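Local coordinates for uncharacterized protein (Bacteroides eggerthii DSM 20697, PDB 4ECO), which is of unknown function but, as a leucine-rich repeat protein, probably offers its long curved solenoid surface for binding other proteins, at residues A[82-86]-A[103-109]; A[312-318]-A[336-342]; A[360-366]-A[383-389]. The contacts are given in a common frame with arbitrary orientation. Residues are numbered along the deposited sequence.

Contact 1: A[82-86]-A[103-109]; sequences RVTGL and QLTELEV
This parallel strand-to-loop contact lies near the N-terminal end of the repeat array, where strand 83-87 meets the run into strand 109-111. A type I turn, Leu-104 to Leu-107, brings residues 103-109 alongside: Thr-84 CA lies 4.0 Å from Leu-107 CA, and Gly-85 bridges Val-109 in parallel (CA-CA 4.8 Å). Thr-84 O accepts from Glu-108 N at 2.8 Å and weakly from Val-109 N at 3.3 Å; Leu-86 N donates to Val-109 O at 3.2 Å. A water spans Val-83 O (2.6 Å) and Glu-106 N (3.3 Å). Inside, Leu-107 CD1 meets Val-83 CG1 and Leu-104 CD1 meets Leu-86 CD2, both at 3.8 Å; helix 27-41 covers Val-83 and Leu-104. Outside, Arg-82 (m, t, p) carries NH1 to a long, electrostatic salt bridge with Glu-106 OE2 (3.6 Å); Asp-31 also pairs with Arg-82, Lys-207 with Glu-106. With Thr-84 at phi/psi -113/-12, a classic beta bulge sets it and Gly-85 opposite Ser-76, where this leucine-rich repeat sheet switches from antiparallel to parallel.

Contact 2: A[312-318]-A[336-342]; sequences IGYNNLK and ECLYNQL
Two successive turns of the leucine-rich repeat solenoid stack here, each just past its short parallel strand, in the asparagine-bearing bend of the repeat. The register runs Gly-313 to Cys-337 (CA-CA 4.2 Å), Tyr-314 to Tyr-339 (4.8 Å), Asn-315 to Asn-340 (4.9 Å) and Lys-318 to Leu-342 (4.1 Å). Ile-312 N donates to Glu-336 O (3.1 Å), Tyr-314 N to Leu-338 O (2.7 Å) and Gln-341 N to Leu-317 O (2.9 Å). Both tyrosines have backbone angles in the left-handed region, phi/psi 55/51 for Tyr-314 and 52/66 for Tyr-339, and m rotamers; their rings lie near parallel (23°) but slid apart, centroids 4.9 Å, with Tyr-339 CD2 over the Tyr-314 face. Tyr-314 OH is hydrogen-bonded to Leu-183 N. Glu-336, p at chi1 and chi2, curls back: OE2 accepts from Gly-313 N (2.9 Å) and OE1 from Leu-338 N (3.0 Å); a CB on Gly-313 would collide with OE1. Leu-317 CB meets Leu-342 CD2 at 3.8 Å, both leucines m,t. Of the inward asparagines, Asn-315 ND2 reaches Ile-312 O (2.8 Å) within its own turn, and Asn-340, chi1 -91°, bridges the two turns. Asn-340 ND2 donates to Cys-337 O at 3.0 Å and Ile-312 O at 3.1 Å, while Asn-340 OD1 accepts from Leu-317 N at 3.1 Å.

Contact 3: A[360-366]-A[383-389]; sequences LAYNQIT and SFAHNKL
The imidazole of His-386 lies flat over the ring of Tyr-362 in an offset stack, centroids 4.0 Å apart and planes at 10°, with His-386 CB also over the tyrosine face, 4.0 Å from the ring centroid, as a CH-pi contact. Both side chains are m at chi1 and spring from backbone angles in the left-handed region (phi/psi 65/66 at Tyr-362, 58/67 at His-386), so equivalent corners of two repeat turns lay one ring over the other. The turns run parallel: Ala-361 pairs with Ala-385 and Tyr-362 with His-386 (CA-CA 4.6 Å each), then, after a slip of one residue, Gln-364 with Asn-387 (4.5 Å) and Thr-366 with Leu-389 (4.3 Å). Backbone hydrogen bonds follow: Leu-360 N to Ser-383 O 2.9 Å, Tyr-362 N to Ala-385 O 3.0 Å, Asn-363 N to His-386 O 2.9 Å and Lys-388 N to Ile-365 O 2.8 Å. Asn-387, chi1 -74°, is the inward asparagine characteristic of leucine-rich repeats: its ND2 donates to Phe-384 O (2.9 Å) and Leu-360 O (3.2 Å), and its OD1 accepts from Ile-365 N (3.2 Å). Ser-383, chi1 t, closes an ST turn, OG accepting from Ala-385 N at 3.3 Å. On the inner side Leu-360 CD1 meets Phe-384 CE2 (4.0 Å) and Ile-365 CG2 meets Leu-389 CD2 (4.2 Å). The column continues both ways, Tyr-362 stacking on Tyr-339 and His-386 on Tyr-411, while Phe-384 packs against strands 354-359 and 404-408, which flank strand 381-383 in the parallel sheet.

All three contacts are largely buried and join successive turns of one solenoid. Contacts 2 and 3 lie mid-chain, about 13 and 14 Å from its centre, each with one exposed glutamine, Gln-341 and Gln-364; contact 1 lies about 33 Å out, yet has no exposed residue. Contacts 2 and 3, centres 11 Å apart, share the same asparagine and ring architecture and join directly where Gln-364 N lies 2.7 Å from Leu-342 O, a probable hydrogen bond. Their rings differ: two tyrosines slid apart in contact 2, a close tyrosine-histidine stack in contact 3. Contact 1 adds a water bridge and charged side chains to its backbone hydrogen bonds and leucine-valine packing, with no bridging asparagine.

Contact 1: A[82-86]-A[103-109]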
loop_
_atom_site.group_PDB
_atom_site.type_symbol
_atom_site.label_atom_id
_atom_site.label_comp_id
_atom_site.label_asym_id
_atom_site.label_seq_id
_atom_site.Cartn_x
_atom_site.Cartn_y
_atom_site.Cartn_z
ATOM N N ARG A 82 -28.874 5.807 -25.500
ATOM C CA ARG A 82 -27.567 6.338 -25.865
ATOM C C ARG A 82 -26.512 5.726 -24.960
ATOM O O ARG A 82 -26.796 5.428 -23.793
ATOM C CB ARG A 82 -27.532 7.869 -25.861
ATOM C CG ARG A 82 -28.205 8.382 -27.129
ATOM C CD ARG A 82 -27.754 9.752 -27.548
ATOM N NE ARG A 82 -26.410 9.754 -28.122
ATOM C CZ ARG A 82 -25.814 10.835 -28.608
ATOM N NH1 ARG A 82 -26.436 12.006 -28.596
ATOM N NH2 ARG A 82 -24.593 10.754 -29.115
ATOM N N VAL A 83 -25.304 5.487 -25.533
ATOM C CA VAL A 83 -24.153 4.852 -24.878
ATOM C C VAL A 83 -23.598 5.798 -23.825
ATOM O O VAL A 83 -23.192 6.905 -24.176
ATOM C CB VAL A 83 -23.055 4.418 -25.889
ATOM C CG1 VAL A 83 -21.870 3.788 -25.161
ATOM C CG2 VAL A 83 -23.607 3.463 -26.938
ATOM N N THR A 84 -23.581 5.369 -22.545
ATOM C CA THR A 84 -23.084 6.210 -21.457
ATOM C C THR A 84 -21.796 5.619 -20.861
ATOM O O THR A 84 -21.074 6.320 -20.147
ATOM C CB THR A 84 -24.162 6.430 -20.378
ATOM O OG1 THR A 84 -24.455 5.220 -19.677
ATOM C CG2 THR A 84 -25.424 7.054 -20.937
ATOM N N GLY A 85 -21.478 4.379 -21.218
ATOM C CA GLY A 85 -20.276 3.706 -20.741
ATOM C C GLY A 85 -19.786 2.672 -21.714
ATOM O O GLY A 85 -20.579 2.021 -22.387
ATOM N N LEU A 86 -18.483 2.537 -21.823
ATOM C CA LEU A 86 -17.879 1.607 -22.773
ATOM C C LEU A 86 -16.559 1.107 -22.211
ATOM O O LEU A 86 -15.640 1.900 -21.949
ATOM C CB LEU A 86 -17.701 2.297 -24.156
ATOM C CG LEU A 86 -16.736 1.704 -25.189
ATOM C CD1 LEU A 86 -17.014 0.261 -25.444
ATOM C CD2 LEU A 86 -16.839 2.435 -26.506
ATOM N N GLN A 103 -18.752 10.116 -31.723
ATOM C CA GLN A 103 -20.206 10.068 -31.864
ATOM C C GLN A 103 -20.884 9.865 -30.498
ATOM O O GLN A 103 -21.956 10.433 -30.244
ATOM C CB GLN A 103 -20.601 8.933 -32.852
ATOM C CG GLN A 103 -22.098 8.634 -32.990
ATOM C CD GLN A 103 -22.976 9.843 -33.207
ATOM O OE1 GLN A 103 -22.675 10.757 -33.993
ATOM N NE2 GLN A 103 -24.085 9.860 -32.494
ATOM N N LEU A 104 -20.251 9.056 -29.634
ATOM C CA LEU A 104 -20.742 8.659 -28.318
ATOM C C LEU A 104 -20.585 9.794 -27.336
ATOM O O LEU A 104 -19.841 9.666 -26.367
ATOM C CB LEU A 104 -19.961 7.412 -27.828
ATOM C CG LEU A 104 -19.831 6.221 -28.771
ATOM C CD1 LEU A 104 -19.148 5.087 -28.071
ATOM C CD2 LEU A 104 -21.173 5.769 -29.270
ATOM N N THR A 105 -21.289 10.914 -27.579
ATOM C CA THR A 105 -21.169 12.139 -26.778
ATOM C C THR A 105 -21.826 12.038 -25.379
ATOM O O THR A 105 -21.568 12.896 -24.525
ATOM C CB THR A 105 -21.758 13.310 -27.549
ATOM O OG1 THR A 105 -23.086 12.989 -27.994
ATOM C CG2 THR A 105 -20.865 13.733 -28.705
ATOM N N GLU A 106 -22.612 10.988 -25.125
ATOM C CA GLU A 106 -23.267 10.830 -23.826
ATOM C C GLU A 106 -22.407 10.017 -22.889
ATOM O O GLU A 106 -22.800 9.791 -21.733
ATOM C CB GLU A 106 -24.670 10.190 -23.957
ATOM C CG GLU A 106 -25.657 11.045 -24.736
ATOM C CD GLU A 106 -25.667 12.527 -24.399
ATOM O OE1 GLU A 106 -25.775 12.856 -23.195
ATOM O OE2 GLU A 106 -25.566 13.359 -25.334
ATOM N N LEU A 107 -21.225 9.582 -23.390
ATOM C CA LEU A 107 -20.228 8.764 -22.690
ATOM C C LEU A 107 -19.681 9.490 -21.461
ATOM O O LEU A 107 -19.213 10.639 -21.569
ATOM C CB LEU A 107 -19.098 8.443 -23.670
ATOM C CG LEU A 107 -18.344 7.134 -23.583
ATOM C CD1 LEU A 107 -19.255 5.949 -23.480
ATOM C CD2 LEU A 107 -17.514 6.951 -24.817
ATOM N N GLU A 108 -19.828 8.843 -20.283
ATOM C CA GLU A 108 -19.337 9.302 -18.980
ATOM C C GLU A 108 -18.117 8.495 -18.583
ATOM O O GLU A 108 -17.168 9.052 -18.066
ATOM C CB GLU A 108 -20.416 9.193 -17.892
ATOM C CG GLU A 108 -21.508 10.250 -17.901
ATOM C CD GLU A 108 -22.548 10.062 -16.801
ATOM O OE1 GLU A 108 -22.148 9.828 -15.635
ATOM O OE2 GLU A 108 -23.765 10.143 -17.104
ATOM N N VAL A 109 -18.124 7.178 -18.837
ATOM C CA VAL A 109 -16.985 6.317 -18.510
ATOM C C VAL A 109 -16.470 5.636 -19.783
ATOM O O VAL A 109 -17.252 5.269 -20.652
ATOM C CB VAL A 109 -17.296 5.290 -17.377
ATOM C CG1 VAL A 109 -17.776 6.003 -16.102
ATOM C CG2 VAL A 109 -18.315 4.238 -17.809
HETATM O O HOH W 1 -23.456 8.116 -26.450
#

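Contact 2: A[312-318]-A[336-342]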
loop_
_atom_site.group_PDB
_atom_site.type_symbol
_atom_site.label_atom_id
_atom_site.label_comp_id
_atom_site.label_asym_id
_atom_site.label_seq_id
_atom_site.Cartn_x
_atom_site.Cartn_y
_atom_site.Cartn_z
ATOM N N ILE A 312 2.113 6.650 -9.038
ATOM C CA ILE A 312 3.253 6.739 -9.951
ATOM C C ILE A 312 4.320 5.651 -9.592
ATOM O O ILE A 312 5.493 5.757 -9.994
ATOM C CB ILE A 312 3.825 8.200 -9.997
ATOM C CG1 ILE A 312 4.788 8.414 -11.182
ATOM C CG2 ILE A 312 4.390 8.686 -8.651
ATOM C CD1 ILE A 312 4.779 9.792 -11.792
ATOM N N GLY A 313 3.869 4.582 -8.923
ATOM C CA GLY A 313 4.727 3.450 -8.580
ATOM C C GLY A 313 5.173 2.644 -9.791
ATOM O O GLY A 313 4.633 2.824 -10.891
ATOM N N TYR A 314 6.153 1.733 -9.600
ATOM C CA TYR A 314 6.723 0.872 -10.653
ATOM C C TYR A 314 7.240 1.732 -11.848
ATOM O O TYR A 314 6.928 1.482 -13.007
ATOM C CB TYR A 314 5.724 -0.191 -11.127
ATOM C CG TYR A 314 5.326 -1.193 -10.066
ATOM C CD1 TYR A 314 6.076 -2.348 -9.854
ATOM C CD2 TYR A 314 4.162 -1.024 -9.318
ATOM C CE1 TYR A 314 5.701 -3.287 -8.892
ATOM C CE2 TYR A 314 3.792 -1.949 -8.341
ATOM C CZ TYR A 314 4.555 -3.090 -8.149
ATOM O OH TYR A 314 4.183 -4.027 -7.227
ATOM N N ASN A 315 8.046 2.735 -11.540
ATOM C CA ASN A 315 8.572 3.627 -12.544
ATOM C C ASN A 315 10.073 3.819 -12.314
ATOM O O ASN A 315 10.653 3.100 -11.491
ATOM C CB ASN A 315 7.793 4.952 -12.532
ATOM C CG ASN A 315 6.520 4.896 -13.339
ATOM O OD1 ASN A 315 6.512 4.513 -14.521
ATOM N ND2 ASN A 315 5.429 5.364 -12.757
ATOM N N ASN A 316 10.711 4.746 -13.064
ATOM C CA ASN A 316 12.147 4.936 -12.981
ATOM C C ASN A 316 12.574 6.277 -12.354
ATOM O O ASN A 316 13.759 6.636 -12.483
ATOM C CB ASN A 316 12.733 4.838 -14.382
ATOM C CG ASN A 316 12.468 3.538 -15.088
ATOM O OD1 ASN A 316 12.728 2.422 -14.586
ATOM N ND2 ASN A 316 11.964 3.662 -16.294
ATOM N N LEU A 317 11.658 6.999 -11.657
ATOM C CA LEU A 317 11.956 8.301 -11.040
ATOM C C LEU A 317 13.193 8.275 -10.155
ATOM O O LEU A 317 13.273 7.421 -9.275
ATOM C CB LEU A 317 10.788 8.793 -10.179
ATOM C CG LEU A 317 9.497 9.180 -10.853
ATOM C CD1 LEU A 317 8.376 9.302 -9.808
ATOM C CD2 LEU A 317 9.668 10.464 -11.652
ATOM N N LYS A 318 14.149 9.200 -10.372
ATOM C CA LYS A 318 15.339 9.299 -9.514
ATOM C C LYS A 318 15.123 10.399 -8.477
ATOM O O LYS A 318 15.762 10.386 -7.436
ATOM C CB LYS A 318 16.629 9.529 -10.321
ATOM C CG LYS A 318 17.216 8.240 -10.883
ATOM C CD LYS A 318 18.311 8.558 -11.867
ATOM C CE LYS A 318 18.640 7.389 -12.758
ATOM N NZ LYS A 318 19.317 7.837 -14.014
ATOM N N GLU A 336 1.876 7.797 -4.092
ATOM C CA GLU A 336 2.557 6.514 -3.940
ATOM C C GLU A 336 3.624 6.447 -5.042
ATOM O O GLU A 336 3.340 6.775 -6.205
ATOM C CB GLU A 336 1.599 5.281 -3.901
ATOM C CG GLU A 336 1.037 4.726 -5.215
ATOM C CD GLU A 336 1.960 3.886 -6.083
ATOM O OE1 GLU A 336 2.999 3.408 -5.574
ATOM O OE2 GLU A 336 1.640 3.697 -7.277
ATOM N N CYS A 337 4.873 6.091 -4.646
ATOM C CA CYS A 337 6.035 5.960 -5.535
ATOM C C CYS A 337 6.734 4.617 -5.297
ATOM O O CYS A 337 7.960 4.537 -5.425
ATOM C CB CYS A 337 7.012 7.120 -5.360
ATOM S SG CYS A 337 6.249 8.751 -5.378
ATOM N N LEU A 338 5.967 3.571 -4.956
ATOM C CA LEU A 338 6.504 2.230 -4.760
ATOM C C LEU A 338 7.348 1.786 -5.940
ATOM O O LEU A 338 6.966 2.018 -7.084
ATOM C CB LEU A 338 5.366 1.228 -4.571
ATOM C CG LEU A 338 4.683 1.189 -3.219
ATOM C CD1 LEU A 338 3.301 0.588 -3.355
ATOM C CD2 LEU A 338 5.465 0.348 -2.249
ATOM N N TYR A 339 8.501 1.186 -5.671
ATOM C CA TYR A 339 9.406 0.615 -6.659
ATOM C C TYR A 339 9.759 1.604 -7.762
ATOM O O TYR A 339 9.402 1.429 -8.934
ATOM C CB TYR A 339 8.821 -0.676 -7.270
ATOM C CG TYR A 339 8.386 -1.691 -6.244
ATOM C CD1 TYR A 339 9.298 -2.572 -5.678
ATOM C CD2 TYR A 339 7.061 -1.777 -5.841
ATOM C CE1 TYR A 339 8.896 -3.527 -4.741
ATOM C CE2 TYR A 339 6.648 -2.725 -4.904
ATOM C CZ TYR A 339 7.569 -3.604 -4.361
ATOM O OH TYR A 339 7.157 -4.547 -3.448
ATOM N N ASN A 340 10.474 2.645 -7.368
ATOM C CA ASN A 340 11.039 3.642 -8.266
ATOM C C ASN A 340 12.550 3.600 -8.027
ATOM O O ASN A 340 13.036 2.612 -7.475
ATOM C CB ASN A 340 10.406 5.033 -8.049
ATOM C CG ASN A 340 9.196 5.323 -8.910
ATOM O OD1 ASN A 340 9.319 5.843 -10.026
ATOM N ND2 ASN A 340 7.999 5.067 -8.384
ATOM N N GLN A 341 13.285 4.647 -8.396
ATOM C CA GLN A 341 14.723 4.702 -8.176
ATOM C C GLN A 341 15.078 5.965 -7.414
ATOM O O GLN A 341 16.162 6.528 -7.626
ATOM C CB GLN A 341 15.441 4.683 -9.523
ATOM C CG GLN A 341 15.510 3.355 -10.241
ATOM C CD GLN A 341 16.410 3.563 -11.437
ATOM O OE1 GLN A 341 15.961 4.004 -12.501
ATOM N NE2 GLN A 341 17.728 3.378 -11.251
ATOM N N LEU A 342 14.118 6.461 -6.594
ATOM C CA LEU A 342 14.247 7.713 -5.844
ATOM C C LEU A 342 15.484 7.660 -4.966
ATOM O O LEU A 342 15.637 6.738 -4.171
ATOM C CB LEU A 342 12.988 8.016 -5.003
ATOM C CG LEU A 342 11.653 8.240 -5.739
ATOM C CD1 LEU A 342 10.530 8.301 -4.759
ATOM C CD2 LEU A 342 11.654 9.522 -6.525
#

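Contact 3: A[360-366]-A[383-389]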
loop_
_atom_site.group_PDB
_atom_site.type_symbol
_atom_site.label_atom_id
_atom_site.label_comp_id
_atom_site.label_asym_id
_atom_site.label_seq_id
_atom_site.Cartn_x
_atom_site.Cartn_y
_atom_site.Cartn_z
ATOM N N LEU A 360 6.277 5.698 0.023
ATOM C CA LEU A 360 7.544 5.911 -0.694
ATOM C C LEU A 360 8.438 4.661 -0.600
ATOM O O LEU A 360 9.645 4.734 -0.862
ATOM C CB LEU A 360 8.263 7.137 -0.100
ATOM C CG LEU A 360 7.507 8.483 -0.146
ATOM C CD1 LEU A 360 8.241 9.555 0.625
ATOM C CD2 LEU A 360 7.271 8.949 -1.572
ATOM N N ALA A 361 7.832 3.500 -0.259
ATOM C CA ALA A 361 8.587 2.285 -0.048
ATOM C C ALA A 361 9.272 1.805 -1.322
ATOM O O ALA A 361 8.829 2.106 -2.431
ATOM C CB ALA A 361 7.700 1.196 0.516
ATOM N N TYR A 362 10.398 1.094 -1.130
ATOM C CA TYR A 362 11.196 0.447 -2.145
ATOM C C TYR A 362 11.822 1.467 -3.100
ATOM O O TYR A 362 11.553 1.501 -4.312
ATOM C CB TYR A 362 10.384 -0.609 -2.892
ATOM C CG TYR A 362 9.986 -1.774 -2.017
ATOM C CD1 TYR A 362 10.839 -2.855 -1.836
ATOM C CD2 TYR A 362 8.750 -1.801 -1.372
ATOM C CE1 TYR A 362 10.478 -3.937 -1.028
ATOM C CE2 TYR A 362 8.391 -2.866 -0.534
ATOM C CZ TYR A 362 9.249 -3.944 -0.388
ATOM O OH TYR A 362 8.897 -5.034 0.378
ATOM N N ASN A 363 12.720 2.261 -2.528
ATOM C CA ASN A 363 13.507 3.281 -3.217
ATOM C C ASN A 363 14.893 3.343 -2.547
ATOM O O ASN A 363 15.298 2.400 -1.863
ATOM C CB ASN A 363 12.782 4.639 -3.207
ATOM C CG ASN A 363 11.630 4.723 -4.158
ATOM O OD1 ASN A 363 11.814 4.873 -5.349
ATOM N ND2 ASN A 363 10.425 4.729 -3.651
ATOM N N GLN A 364 15.611 4.437 -2.750
ATOM C CA GLN A 364 16.944 4.613 -2.182
ATOM C C GLN A 364 17.056 6.042 -1.614
ATOM O O GLN A 364 18.092 6.700 -1.714
ATOM C CB GLN A 364 18.013 4.298 -3.257
ATOM C CG GLN A 364 18.134 2.800 -3.606
ATOM C CD GLN A 364 18.782 1.895 -2.545
ATOM O OE1 GLN A 364 19.996 1.794 -2.457
ATOM N NE2 GLN A 364 17.979 1.212 -1.720
ATOM N N ILE A 365 15.941 6.509 -1.028
ATOM C CA ILE A 365 15.794 7.818 -0.390
ATOM C C ILE A 365 16.682 7.840 0.863
ATOM O O ILE A 365 16.629 6.900 1.655
ATOM C CB ILE A 365 14.299 8.106 -0.078
ATOM C CG1 ILE A 365 13.458 8.060 -1.371
ATOM C CG2 ILE A 365 14.128 9.439 0.651
ATOM C CD1 ILE A 365 11.936 7.926 -1.184
ATOM N N THR A 366 17.510 8.893 1.018
ATOM C CA THR A 366 18.409 9.028 2.167
ATOM C C THR A 366 17.904 10.044 3.176
ATOM O O THR A 366 18.299 9.980 4.353
ATOM C CB THR A 366 19.821 9.419 1.734
ATOM O OG1 THR A 366 19.789 10.656 1.006
ATOM C CG2 THR A 366 20.517 8.323 0.961
ATOM N N SER A 383 4.206 4.753 4.783
ATOM C CA SER A 383 5.371 3.905 4.596
ATOM C C SER A 383 6.552 4.606 3.921
ATOM O O SER A 383 6.431 5.204 2.841
ATOM C CB SER A 383 5.030 2.667 3.794
ATOM O OG SER A 383 6.167 1.817 3.799
ATOM N N PHE A 384 7.717 4.449 4.573
ATOM C CA PHE A 384 9.027 4.909 4.152
ATOM C C PHE A 384 9.958 3.709 4.125
ATOM O O PHE A 384 11.183 3.859 4.092
ATOM C CB PHE A 384 9.541 5.996 5.095
ATOM C CG PHE A 384 8.630 7.186 5.239
ATOM C CD1 PHE A 384 7.616 7.198 6.202
ATOM C CD2 PHE A 384 8.808 8.321 4.445
ATOM C CE1 PHE A 384 6.787 8.315 6.356
ATOM C CE2 PHE A 384 7.983 9.443 4.607
ATOM C CZ PHE A 384 6.990 9.437 5.576
ATOM N N ALA A 385 9.368 2.502 4.159
ATOM C CA ALA A 385 10.103 1.243 4.199
ATOM C C ALA A 385 10.977 1.020 2.948
ATOM O O ALA A 385 10.651 1.508 1.867
ATOM C CB ALA A 385 9.143 0.090 4.361
ATOM N N HIS A 386 12.093 0.275 3.114
ATOM C CA HIS A 386 13.015 -0.125 2.056
ATOM C C HIS A 386 13.566 1.085 1.334
ATOM O O HIS A 386 13.263 1.327 0.170
ATOM C CB HIS A 386 12.366 -1.099 1.080
ATOM C CG HIS A 386 12.015 -2.410 1.700
ATOM N ND1 HIS A 386 12.892 -3.478 1.673
ATOM C CD2 HIS A 386 10.893 -2.780 2.360
ATOM C CE1 HIS A 386 12.268 -4.468 2.292
ATOM N NE2 HIS A 386 11.064 -4.094 2.733
ATOM N N ASN A 387 14.367 1.856 2.056
ATOM C CA ASN A 387 15.090 3.026 1.574
ATOM C C ASN A 387 16.429 3.053 2.283
ATOM O O ASN A 387 16.843 2.038 2.857
ATOM C CB ASN A 387 14.302 4.332 1.775
ATOM C CG ASN A 387 13.147 4.525 0.833
ATOM O OD1 ASN A 387 13.324 4.873 -0.325
ATOM N ND2 ASN A 387 11.924 4.404 1.333
ATOM N N LYS A 388 17.099 4.203 2.254
ATOM C CA LYS A 388 18.398 4.383 2.873
ATOM C C LYS A 388 18.347 5.540 3.878
ATOM O O LYS A 388 19.302 6.288 3.968
ATOM C CB LYS A 388 19.458 4.633 1.778
ATOM C CG LYS A 388 19.691 3.453 0.828
ATOM C CD LYS A 388 21.015 3.599 0.047
ATOM C CE LYS A 388 22.218 3.104 0.810
ATOM N NZ LYS A 388 23.468 3.211 0.017
ATOM N N LEU A 389 17.236 5.689 4.628
ATOM C CA LEU A 389 17.051 6.785 5.590
ATOM C C LEU A 389 18.017 6.692 6.751
ATOM O O LEU A 389 18.089 5.637 7.386
ATOM C CB LEU A 389 15.626 6.820 6.156
ATOM C CG LEU A 389 14.470 7.219 5.247
ATOM C CD1 LEU A 389 13.160 7.113 6.010
ATOM C CD2 LEU A 389 14.641 8.638 4.691
#